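Local coordinates for protein restriction endonuclease r.bpuji (Bacillus pumilus, PDB 2VLA) that recognises a specific DNA sequence through this N-terminal domain, as part of a longer restriction endonuclease that probably cleaves DNA, at residues 16-19 with 20-24; 58-61 with 62-66; 70-73 with 74-78. All blocks are in the same frame, centred on the assembly; numbering follows the deposited sequence.

Contact 1 (16-19 with 20-24). With nucleotides of chain C.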
loop_
_atom_site.group_PDB
_atom_site.type_symbol
_atom_site.label_atom_id
_atom_site.label_comp_id
_atom_site.label_asym_id
_atom_site.label_seq_id
_atom_site.Cartn_x
_atom_site.Cartn_y
_atom_site.Cartn_z
ATOM N N GLY A 16 1.859 9.724 1.361
ATOM C CA GLY A 16 2.305 9.646 2.750
ATOM C C GLY A 16 2.379 10.960 3.511
ATOM O O GLY A 16 2.468 12.047 2.900
ATOM N N LYS A 17 2.282 10.848 4.825
ATOM C CA LYS A 17 2.487 11.979 5.717
ATOM C C LYS A 17 3.366 11.669 6.920
ATOM O O LYS A 17 3.713 12.577 7.669
ATOM C CB LYS A 17 1.152 12.529 6.228
ATOM C CG LYS A 17 0.137 12.850 5.152
ATOM C CD LYS A 17 -1.185 13.247 5.771
ATOM C CE LYS A 17 -2.316 13.106 4.799
ATOM N NZ LYS A 17 -2.309 14.151 3.720
ATOM N N ALA A 18 3.733 10.406 7.121
ATOM C CA ALA A 18 4.317 9.982 8.394
ATOM C C ALA A 18 5.741 9.411 8.297
ATOM O O ALA A 18 6.301 9.013 9.296
ATOM C CB ALA A 18 3.398 8.965 9.087
ATOM N N LYS A 19 6.314 9.385 7.110
ATOM C CA LYS A 19 7.645 8.766 6.926
ATOM C C LYS A 19 8.758 9.516 7.680
ATOM O O LYS A 19 9.512 8.905 8.435
ATOM C CB LYS A 19 7.996 8.669 5.436
ATOM C CG LYS A 19 9.236 7.843 5.135
ATOM C CD LYS A 19 8.935 6.364 5.367
ATOM C CE LYS A 19 10.032 5.424 4.859
ATOM N NZ LYS A 19 11.289 5.594 5.627
ATOM N N ASN A 20 8.871 10.810 7.442
ATOM C CA ASN A 20 9.962 11.607 8.043
ATOM C C ASN A 20 9.994 11.514 9.560
ATOM O O ASN A 20 11.070 11.540 10.164
ATOM C CB ASN A 20 9.827 13.084 7.648
ATOM C CG ASN A 20 10.292 13.364 6.237
ATOM O OD1 ASN A 20 10.955 12.536 5.613
ATOM N ND2 ASN A 20 9.988 14.596 5.732
ATOM N N MET A 21 8.816 11.481 10.179
ATOM C CA MET A 21 8.695 11.465 11.633
ATOM C C MET A 21 8.031 10.201 12.163
ATOM O O MET A 21 7.400 10.220 13.213
ATOM C CB MET A 21 7.895 12.688 12.105
ATOM C CG MET A 21 8.572 14.005 11.803
ATOM S SD MET A 21 7.989 15.308 12.860
ATOM C CE MET A 21 8.248 14.501 14.458
ATOM N N LEU A 22 8.207 9.099 11.446
ATOM C CA LEU A 22 7.449 7.872 11.725
ATOM C C LEU A 22 7.635 7.391 13.175
ATOM O O LEU A 22 6.688 6.971 13.834
ATOM C CB LEU A 22 7.871 6.770 10.764
ATOM C CG LEU A 22 7.015 5.489 10.807
ATOM C CD1 LEU A 22 5.529 5.794 10.537
ATOM C CD2 LEU A 22 7.539 4.475 9.798
ATOM N N ASP A 23 8.841 7.500 13.696
ATOM C CA ASP A 23 9.114 6.920 14.972
ATOM C C ASP A 23 8.451 7.712 16.113
ATOM O O ASP A 23 8.254 7.176 17.200
ATOM C CB ASP A 23 10.640 6.771 15.177
ATOM C CG ASP A 23 11.235 5.639 14.289
ATOM O OD1 ASP A 23 11.189 4.466 14.706
ATOM O OD2 ASP A 23 11.618 5.919 13.125
ATOM N N ASN A 24 8.067 8.965 15.842
ATOM C CA ASN A 24 7.186 9.716 16.741
ATOM C C ASN A 24 5.694 9.606 16.396
ATOM O O ASN A 24 4.845 9.507 17.284
ATOM C CB ASN A 24 7.585 11.200 16.751
ATOM C CG ASN A 24 8.738 11.465 17.611
ATOM O OD1 ASN A 24 8.888 10.856 18.660
ATOM N ND2 ASN A 24 9.577 12.399 17.198
ATOM P P DA C 4 6.311 12.303 4.800
ATOM O OP1 DA C 4 7.484 12.347 5.597
ATOM O OP2 DA C 4 5.516 11.058 4.645
ATOM O "O5'" DA C 4 5.371 13.495 5.111
ATOM C "C5'" DA C 4 5.973 14.746 5.538
ATOM C "C4'" DA C 4 5.117 15.896 5.073
ATOM O "O4'" DA C 4 5.244 16.097 3.645
ATOM C "C3'" DA C 4 3.608 15.726 5.330
ATOM O "O3'" DA C 4 3.073 16.991 5.675
ATOM C "C2'" DA C 4 3.104 15.287 3.968
ATOM C "C1'" DA C 4 3.948 16.146 3.050
ATOM N N9 DA C 4 4.043 15.696 1.686
ATOM C C8 DA C 4 4.048 14.395 1.223
ATOM N N7 DA C 4 4.188 14.303 -0.072
ATOM C C5 DA C 4 4.286 15.614 -0.519
ATOM C C6 DA C 4 4.435 16.179 -1.778
ATOM N N6 DA C 4 4.556 15.524 -2.929
ATOM N N1 DA C 4 4.515 17.546 -1.834
ATOM C C2 DA C 4 4.399 18.259 -0.684
ATOM N N3 DA C 4 4.274 17.841 0.548
ATOM C C4 DA C 4 4.200 16.471 0.569
ATOM P P DC C 3 10.957 9.521 1.256
ATOM O OP1 DC C 3 11.529 9.014 2.525
ATOM O OP2 DC C 3 10.368 8.618 0.269
ATOM O "O5'" DC C 3 9.830 10.602 1.592
ATOM C "C5'" DC C 3 10.077 11.612 2.559
ATOM C "C4'" DC C 3 8.999 12.661 2.516
ATOM O "O4'" DC C 3 9.116 13.438 1.310
ATOM C "C3'" DC C 3 7.588 12.087 2.474
ATOM O "O3'" DC C 3 6.691 12.780 3.320
ATOM C "C2'" DC C 3 7.179 12.284 1.016
ATOM C "C1'" DC C 3 7.816 13.631 0.801
ATOM N N1 DC C 3 7.892 14.082 -0.568
ATOM C C2 DC C 3 7.790 15.457 -0.862
ATOM O O2 DC C 3 7.708 16.305 0.071
ATOM N N3 DC C 3 7.835 15.828 -2.155
ATOM C C4 DC C 3 7.955 14.924 -3.121
ATOM N N4 DC C 3 8.005 15.348 -4.374
ATOM C C5 DC C 3 8.031 13.541 -2.830
ATOM C C6 DC C 3 7.958 13.166 -1.565
ATOM P P DC C 5 1.774 17.148 6.576
ATOM O OP1 DC C 5 2.087 16.805 7.959
ATOM O OP2 DC C 5 0.630 16.432 5.969
ATOM O "O5'" DC C 5 1.537 18.728 6.401
ATOM C "C5'" DC C 5 2.619 19.688 6.464
ATOM C "C4'" DC C 5 2.207 20.840 5.599
ATOM O "O4'" DC C 5 2.265 20.429 4.187
ATOM C "C3'" DC C 5 0.769 21.293 5.845
ATOM O "O3'" DC C 5 0.772 22.735 5.898
ATOM C "C2'" DC C 5 -0.024 20.816 4.652
ATOM C "C1'" DC C 5 1.009 20.663 3.563
ATOM N N1 DC C 5 0.822 19.476 2.650
ATOM C C2 DC C 5 1.023 19.651 1.291
ATOM O O2 DC C 5 1.227 20.792 0.829
ATOM N N3 DC C 5 0.936 18.576 0.448
ATOM C C4 DC C 5 0.747 17.378 0.976
ATOM N N4 DC C 5 0.700 16.331 0.130
ATOM C C5 DC C 5 0.545 17.177 2.345
ATOM C C6 DC C 5 0.625 18.225 3.164
HETATM O O HOH W 1 6.543 12.651 8.748
#
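Phosphate oxygen OP1 of DA4 of chain C accepts a hydrogen bond from the backbone amide of Asn20, with N 2.8 Å from OP1 and an N-H...O angle of 162°, and it also receives a weak bond from a water. One residue earlier in the chain, Lys19 N donates to the other non-bridging oxygen of the same phosphate, OP2 of DA4, at 3.1 Å. Two successive amides thus grip one phosphate, a bond to each oxygen. The firmer bonds of the water are to the protein: it donates to Lys17 O and accepts from Met21 N, which lies 2.9 Å from the water oxygen.

The Asn20 side chain folds over the same group. With CG beside the backbone N (chi1 -77°), its amide comes back against the phosphate, and OD1 reaches within 3.3 Å of C5' of DC3 of chain C. Lys19 leaves in another direction; its bent chain passes DC3 of chain C, CG standing 3.7 Å from OP1 of that nucleotide, and packs on Asn215 and Leu219 of helix 203-219. Lys17 runs its methylenes past the DC5 phosphate of chain C, while its NZ is engaged by Glu71.

Behind the phosphate the chain makes a type I beta turn from Lys19 to Leu22. Leu22 N bonds to Lys19 O over 3.3 Å, closing the turn, and Leu22 CD1 lies 4.1 Å from Ala18 CB on the protein side. Met21 then occupies the N-cap position of helix 22-36. The arrangement is one of successive main-chain amides binding a DNA phosphate just before a helix, a mainly backbone-directed DNA contact in this recognition domain.

Contact 2 (58-61 with 62-66). With nucleotides of chain C.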
loop_
_atom_site.group_PDB
_atom_site.type_symbol
_atom_site.label_atom_id
_atom_site.label_comp_id
_atom_site.label_asym_id
_atom_site.label_seq_id
_atom_site.Cartn_x
_atom_site.Cartn_y
_atom_site.Cartn_z
ATOM N N GLU A 58 1.896 23.774 16.525
ATOM C CA GLU A 58 0.716 24.621 16.742
ATOM C C GLU A 58 0.251 25.358 15.467
ATOM O O GLU A 58 -0.875 25.824 15.395
ATOM C CB GLU A 58 1.004 25.643 17.852
ATOM C CG GLU A 58 2.028 26.690 17.469
ATOM C CD GLU A 58 2.370 27.631 18.614
ATOM O OE1 GLU A 58 1.625 27.653 19.620
ATOM O OE2 GLU A 58 3.385 28.344 18.507
ATOM N N GLU A 59 1.122 25.406 14.474
ATOM C CA GLU A 59 0.842 26.107 13.235
ATOM C C GLU A 59 0.057 25.234 12.234
ATOM O O GLU A 59 -0.421 25.727 11.224
ATOM C CB GLU A 59 2.152 26.572 12.603
ATOM C CG GLU A 59 3.122 25.431 12.240
ATOM C CD GLU A 59 3.813 24.800 13.466
ATOM O OE1 GLU A 59 3.218 24.780 14.556
ATOM O OE2 GLU A 59 4.940 24.306 13.312
ATOM N N THR A 60 -0.075 23.947 12.549
ATOM C CA THR A 60 -0.745 22.964 11.653
ATOM C C THR A 60 -2.218 23.324 11.477
ATOM O O THR A 60 -2.930 23.538 12.453
ATOM C CB THR A 60 -0.628 21.561 12.246
ATOM O OG1 THR A 60 0.748 21.268 12.520
ATOM C CG2 THR A 60 -1.195 20.493 11.271
ATOM N N THR A 61 -2.678 23.376 10.227
ATOM C CA THR A 61 -4.078 23.655 9.955
ATOM C C THR A 61 -4.979 22.484 10.345
ATOM O O THR A 61 -4.552 21.315 10.350
ATOM C CB THR A 61 -4.328 23.983 8.462
ATOM O OG1 THR A 61 -4.042 22.827 7.654
ATOM C CG2 THR A 61 -3.484 25.210 8.008
ATOM N N LYS A 62 -6.241 22.783 10.592
ATOM C CA LYS A 62 -7.239 21.734 10.813
ATOM C C LYS A 62 -7.296 20.773 9.644
ATOM O O LYS A 62 -7.455 19.583 9.834
ATOM C CB LYS A 62 -8.612 22.339 11.041
ATOM C CG LYS A 62 -9.707 21.293 11.216
ATOM C CD LYS A 62 -11.013 21.922 11.614
ATOM C CE LYS A 62 -12.124 20.885 11.694
ATOM N NZ LYS A 62 -12.541 20.431 10.349
ATOM N N LYS A 63 -7.186 21.294 8.430
ATOM C CA LYS A 63 -7.257 20.454 7.236
ATOM C C LYS A 63 -6.175 19.358 7.278
ATOM O O LYS A 63 -6.429 18.191 6.978
ATOM C CB LYS A 63 -7.109 21.306 5.966
ATOM C CG LYS A 63 -7.152 20.495 4.639
ATOM C CD LYS A 63 -8.450 19.665 4.500
ATOM C CE LYS A 63 -8.648 19.129 3.089
ATOM N NZ LYS A 63 -8.995 20.159 2.118
ATOM N N THR A 64 -4.977 19.748 7.649
ATOM C CA THR A 64 -3.870 18.813 7.752
ATOM C C THR A 64 -4.108 17.791 8.832
ATOM O O THR A 64 -3.883 16.597 8.624
ATOM C CB THR A 64 -2.569 19.586 8.007
ATOM O OG1 THR A 64 -2.307 20.361 6.852
ATOM C CG2 THR A 64 -1.393 18.674 8.307
ATOM N N LEU A 65 -4.584 18.240 9.988
ATOM C CA LEU A 65 -4.916 17.311 11.064
ATOM C C LEU A 65 -5.982 16.297 10.602
ATOM O O LEU A 65 -5.850 15.089 10.834
ATOM C CB LEU A 65 -5.392 18.085 12.311
ATOM C CG LEU A 65 -4.349 18.990 12.988
ATOM C CD1 LEU A 65 -5.040 19.896 13.996
ATOM C CD2 LEU A 65 -3.285 18.143 13.648
ATOM N N ASP A 66 -7.047 16.801 9.982
ATOM C CA ASP A 66 -8.097 15.952 9.461
ATOM C C ASP A 66 -7.529 14.945 8.459
ATOM O O ASP A 66 -7.870 13.759 8.488
ATOM C CB ASP A 66 -9.178 16.806 8.756
ATOM C CG ASP A 66 -10.073 17.578 9.730
ATOM O OD1 ASP A 66 -10.146 17.210 10.917
ATOM O OD2 ASP A 66 -10.752 18.516 9.272
ATOM P P DG C 6 -0.457 23.566 6.514
ATOM O OP1 DG C 6 0.088 24.942 6.819
ATOM O OP2 DG C 6 -1.122 22.798 7.579
ATOM O "O5'" DG C 6 -1.490 23.629 5.285
ATOM C "C5'" DG C 6 -1.150 24.333 4.125
ATOM C "C4'" DG C 6 -2.134 24.048 3.049
ATOM O "O4'" DG C 6 -1.931 22.667 2.639
ATOM C "C3'" DG C 6 -3.620 24.135 3.430
ATOM O "O3'" DG C 6 -4.348 24.627 2.329
ATOM C "C2'" DG C 6 -3.996 22.686 3.668
ATOM C "C1'" DG C 6 -3.182 22.024 2.556
ATOM N N9 DG C 6 -3.018 20.584 2.631
ATOM C C8 DG C 6 -3.111 19.783 3.720
ATOM N N7 DG C 6 -2.946 18.505 3.430
ATOM C C5 DG C 6 -2.730 18.489 2.064
ATOM C C6 DG C 6 -2.515 17.418 1.167
ATOM O O6 DG C 6 -2.463 16.209 1.463
ATOM N N1 DG C 6 -2.368 17.848 -0.136
ATOM C C2 DG C 6 -2.394 19.163 -0.548
ATOM N N2 DG C 6 -2.202 19.373 -1.849
ATOM N N3 DG C 6 -2.604 20.174 0.286
ATOM C C4 DG C 6 -2.778 19.767 1.558
ATOM P P DG C 7 -5.402 25.810 2.497
ATOM O OP1 DG C 7 -4.738 26.997 3.049
ATOM O OP2 DG C 7 -6.614 25.205 3.136
ATOM O "O5'" DG C 7 -5.767 26.064 0.958
ATOM C "C5'" DG C 7 -4.772 26.442 0.041
ATOM C "C4'" DG C 7 -4.917 25.720 -1.283
ATOM O "O4'" DG C 7 -4.689 24.302 -1.083
ATOM C "C3'" DG C 7 -6.286 25.799 -1.967
ATOM O "O3'" DG C 7 -6.084 25.787 -3.365
ATOM C "C2'" DG C 7 -6.987 24.541 -1.474
ATOM C "C1'" DG C 7 -5.842 23.555 -1.487
ATOM N N9 DG C 7 -5.979 22.426 -0.598
ATOM C C8 DG C 7 -6.257 22.410 0.725
ATOM N N7 DG C 7 -6.284 21.211 1.248
ATOM C C5 DG C 7 -5.992 20.371 0.173
ATOM C C6 DG C 7 -5.868 18.952 0.084
ATOM O O6 DG C 7 -5.954 18.108 0.999
ATOM N N1 DG C 7 -5.586 18.553 -1.213
ATOM C C2 DG C 7 -5.428 19.396 -2.284
ATOM N N2 DG C 7 -5.164 18.799 -3.475
ATOM N N3 DG C 7 -5.503 20.727 -2.206
ATOM C C4 DG C 7 -5.787 21.134 -0.965
ATOM P P DC C 5 1.774 17.148 6.576
ATOM O OP1 DC C 5 2.087 16.805 7.959
ATOM O OP2 DC C 5 0.630 16.432 5.969
ATOM O "O5'" DC C 5 1.537 18.728 6.401
ATOM C "C5'" DC C 5 2.619 19.688 6.464
ATOM C "C4'" DC C 5 2.207 20.840 5.599
ATOM O "O4'" DC C 5 2.265 20.429 4.187
ATOM C "C3'" DC C 5 0.769 21.293 5.845
ATOM O "O3'" DC C 5 0.772 22.735 5.898
ATOM C "C2'" DC C 5 -0.024 20.816 4.652
ATOM C "C1'" DC C 5 1.009 20.663 3.563
ATOM N N1 DC C 5 0.822 19.476 2.650
ATOM C C2 DC C 5 1.023 19.651 1.291
ATOM O O2 DC C 5 1.227 20.792 0.829
ATOM N N3 DC C 5 0.936 18.576 0.448
ATOM C C4 DC C 5 0.747 17.378 0.976
ATOM N N4 DC C 5 0.700 16.331 0.130
ATOM C C5 DC C 5 0.545 17.177 2.345
ATOM C C6 DC C 5 0.625 18.225 3.164
#
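The start of helix 62-76 combines an N-cap with a DNA phosphate-binding site, both centred on Thr61. As N-cap residue, Thr61 accepts the amide of Thr64 on its hydroxyl, with Thr64 N 3.2 Å from Thr61 OG1, while Thr61 O takes Leu65 N at 3.1 Å in the first full turn of the helix. The same hydroxyl faces the DNA: Thr61 OG1 donates to OP2 of DG6 of chain C over 2.9 Å. That oxygen is gripped three times, since Thr61 N (3.1 Å from OP2) and Thr64 OG1 (2.8 Å from OP2) also donate to it. Thr61 can serve both the helix and the phosphate because its OG1 stands between the backbone N and the carbonyl carbon (chi1 65°). The helix start would probably favour the phosphate's negative charge electrostatically.

The other branch of Thr64, its methyl CG2, meets Thr60 CG2 at 3.5 Å, a tight contact in which the two side chains cross at about a right angle. The bent chain of Lys63 turns toward the bases, where its NZ lies 3.0 Å from N7 of DG7 of chain C and hydrogen-bonds to O6 of another guanine, so this turn also reads the major-groove edge. Farther from the DNA, Lys62 NZ lies on the syn lone pair of Asp66 OD2, a salt bridge of 2.8 Å; Asp66 OD1 is held by Arg69 and Asn49. Leu65 packs on Leu52, Ile53 and Leu56, seating the first turn of helix 62-76 against the preceding helix 41-56.

Contact 3 (70-73 with 74-78). With nucleotides of chain B.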
loop_
_atom_site.group_PDB
_atom_site.type_symbol
_atom_site.label_atom_id
_atom_site.label_comp_id
_atom_site.label_asym_id
_atom_site.label_seq_id
_atom_site.Cartn_x
_atom_site.Cartn_y
_atom_site.Cartn_z
ATOM N N THR A 70 -7.852 10.899 8.621
ATOM C CA THR A 70 -8.621 10.085 7.695
ATOM C C THR A 70 -7.742 9.298 6.753
ATOM O O THR A 70 -7.975 8.102 6.545
ATOM C CB THR A 70 -9.671 10.897 6.907
ATOM O OG1 THR A 70 -9.026 11.751 5.952
ATOM C CG2 THR A 70 -10.542 11.726 7.867
ATOM N N GLU A 71 -6.727 9.937 6.187
ATOM C CA GLU A 71 -5.927 9.313 5.139
ATOM C C GLU A 71 -4.930 8.323 5.666
ATOM O O GLU A 71 -4.684 7.278 5.023
ATOM C CB GLU A 71 -5.175 10.346 4.317
ATOM C CG GLU A 71 -6.029 11.367 3.580
ATOM C CD GLU A 71 -5.197 12.153 2.566
ATOM O OE1 GLU A 71 -4.739 11.540 1.581
ATOM O OE2 GLU A 71 -4.954 13.391 2.785
ATOM N N ILE A 72 -4.293 8.653 6.791
ATOM C CA ILE A 72 -3.128 7.889 7.247
ATOM C C ILE A 72 -3.509 6.975 8.398
ATOM O O ILE A 72 -3.461 5.758 8.268
ATOM C CB ILE A 72 -1.906 8.809 7.613
ATOM C CG1 ILE A 72 -1.552 9.710 6.419
ATOM C CG2 ILE A 72 -0.731 7.944 8.017
ATOM C CD1 ILE A 72 -1.163 8.959 5.115
ATOM N N ALA A 73 -3.951 7.539 9.495
ATOM C CA ALA A 73 -4.371 6.713 10.618
ATOM C C ALA A 73 -5.561 5.808 10.218
ATOM O O ALA A 73 -5.574 4.626 10.538
ATOM C CB ALA A 73 -4.733 7.592 11.821
ATOM N N GLY A 74 -6.524 6.359 9.495
ATOM C CA GLY A 74 -7.708 5.601 9.080
ATOM C C GLY A 74 -7.443 4.668 7.888
ATOM O O GLY A 74 -7.429 3.431 8.027
ATOM N N LYS A 75 -7.232 5.244 6.714
ATOM C CA LYS A 75 -7.173 4.437 5.495
ATOM C C LYS A 75 -5.840 3.705 5.313
ATOM O O LYS A 75 -5.795 2.466 5.310
ATOM C CB LYS A 75 -7.478 5.279 4.280
ATOM C CG LYS A 75 -8.870 5.831 4.264
ATOM C CD LYS A 75 -9.889 4.770 3.891
ATOM C CE LYS A 75 -11.283 5.364 3.673
ATOM N NZ LYS A 75 -12.220 4.401 3.027
ATOM N N LEU A 76 -4.734 4.437 5.189
ATOM C CA LEU A 76 -3.506 3.805 4.724
ATOM C C LEU A 76 -2.940 2.843 5.777
ATOM O O LEU A 76 -2.438 1.769 5.437
ATOM C CB LEU A 76 -2.465 4.843 4.326
ATOM C CG LEU A 76 -1.160 4.307 3.741
ATOM C CD1 LEU A 76 -1.408 3.554 2.438
ATOM C CD2 LEU A 76 -0.163 5.502 3.527
ATOM N N PHE A 77 -2.930 3.258 7.047
ATOM C CA PHE A 77 -2.382 2.394 8.091
ATOM C C PHE A 77 -3.428 1.496 8.770
ATOM O O PHE A 77 -3.074 0.621 9.527
ATOM C CB PHE A 77 -1.671 3.195 9.162
ATOM C CG PHE A 77 -0.358 3.850 8.708
ATOM C CD1 PHE A 77 0.145 3.659 7.427
ATOM C CD2 PHE A 77 0.367 4.649 9.596
ATOM C CE1 PHE A 77 1.335 4.274 7.048
ATOM C CE2 PHE A 77 1.544 5.241 9.218
ATOM C CZ PHE A 77 2.032 5.063 7.946
ATOM N N GLY A 78 -4.710 1.751 8.526
ATOM C CA GLY A 78 -5.776 0.886 9.055
ATOM C C GLY A 78 -5.774 0.779 10.579
ATOM O O GLY A 78 -5.833 -0.327 11.126
ATOM P P DC B 5 -10.485 9.415 3.402
ATOM O OP1 DC B 5 -11.208 8.635 4.428
ATOM O OP2 DC B 5 -9.238 10.098 3.771
ATOM O "O5'" DC B 5 -10.304 8.463 2.125
ATOM C "C5'" DC B 5 -9.122 8.461 1.367
ATOM C "C4'" DC B 5 -9.382 8.900 -0.045
ATOM O "O4'" DC B 5 -9.889 10.267 -0.043
ATOM C "C3'" DC B 5 -8.165 8.921 -0.941
ATOM O "O3'" DC B 5 -8.567 8.739 -2.300
ATOM C "C2'" DC B 5 -7.631 10.326 -0.637
ATOM C "C1'" DC B 5 -8.941 11.106 -0.681
ATOM N N1 DC B 5 -8.876 12.413 -0.021
ATOM C C2 DC B 5 -9.080 13.590 -0.753
ATOM O O2 DC B 5 -9.377 13.511 -1.962
ATOM N N3 DC B 5 -8.977 14.792 -0.107
ATOM C C4 DC B 5 -8.666 14.834 1.179
ATOM N N4 DC B 5 -8.577 16.040 1.770
ATOM C C5 DC B 5 -8.428 13.673 1.940
ATOM C C6 DC B 5 -8.555 12.486 1.308
ATOM P P DC B 6 -7.507 8.632 -3.499
ATOM O OP1 DC B 6 -8.164 7.786 -4.534
ATOM O OP2 DC B 6 -6.178 8.286 -2.934
ATOM O "O5'" DC B 6 -7.321 10.170 -3.972
ATOM C "C5'" DC B 6 -8.286 10.776 -4.841
ATOM C "C4'" DC B 6 -7.667 11.966 -5.535
ATOM O "O4'" DC B 6 -7.480 13.031 -4.595
ATOM C "C3'" DC B 6 -6.306 11.719 -6.175
ATOM O "O3'" DC B 6 -6.316 12.318 -7.460
ATOM C "C2'" DC B 6 -5.305 12.365 -5.208
ATOM C "C1'" DC B 6 -6.118 13.499 -4.645
ATOM N N1 DC B 6 -5.822 13.929 -3.291
ATOM C C2 DC B 6 -5.628 15.299 -3.005
ATOM O O2 DC B 6 -5.531 16.112 -3.930
ATOM N N3 DC B 6 -5.511 15.678 -1.719
ATOM C C4 DC B 6 -5.545 14.788 -0.735
ATOM N N4 DC B 6 -5.411 15.224 0.530
ATOM C C5 DC B 6 -5.733 13.402 -1.015
ATOM C C6 DC B 6 -5.890 13.043 -2.281
#
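This is a local contact along the last turns of helix 62-76, a buried stretch wound in wider, pi-type turns whose outer face meets the DNA. Three successive backbone bonds span five residues: Lys75 N to Thr70 O at 3.0 Å, Leu76 N to Glu71 O at 2.8 Å and Phe77 N to Ile72 O at 2.8 Å. Gly74 suits this winding, because a CB on it would run into Thr70 O.

Ile72 carries the inward face. Its CG2 sits over one face of the Phe77 ring, 3.8 Å from the centroid and 16° off the ring normal, a CH-pi contact. The other branch, CG1, stands beside the backbone N (chi1 -55°) and carries CD1 to 3.9 Å from Leu76 CD2, the two side chains lying side by side. Phe106 meets the Phe77 ring edge-to-face, and Tyr216 of helix 203-219 packs on both Leu76 and Phe77.

The other face is polar. Thr70 OG1 donates to OP2 of DC5 of chain B over 2.7 Å, and the methylenes of Lys75 lie along the same phosphate while its NZ bonds to Gly118 O. Glu71 extends past the DC5 base so that OE2 accepts from N4 of DC6 of chain B at 2.9 Å, with an N-H...O angle of 164°; Lys17 NZ forms a salt bridge with this same oxygen. Replacing Glu71 with an alanine would probably leave the cytosine amino group without this acceptor and the Lys17 ammonium without its carboxylate mate. A carboxylate on a helix accepting a hydrogen bond from cytosine N4 at the major-groove edge is consistent with the part of a recognition helix in this helix-turn-helix-containing DNA-recognition domain.

In the fold
Along the chain the contacts follow in series, contact 1 at the loop leading into the first turn of helix 22-36 and contacts 2 and 3 at the start and end of helix 62-76. The centres of contacts 2 and 3 lie about 16 Å apart on this one helix, which meets chain C near its start and chain B farther along. Contact 1, centred about 13 Å from contact 3, touches it: Lys17 packs on Ile72, and Ala18 and Leu22 approach Phe77. Contacts 1 and 2, whose nearest atoms are about 5 Å apart, hold two phosphates of chain C separated by one. Together they probably hold this loop and helix 62-76 against both DNA strands.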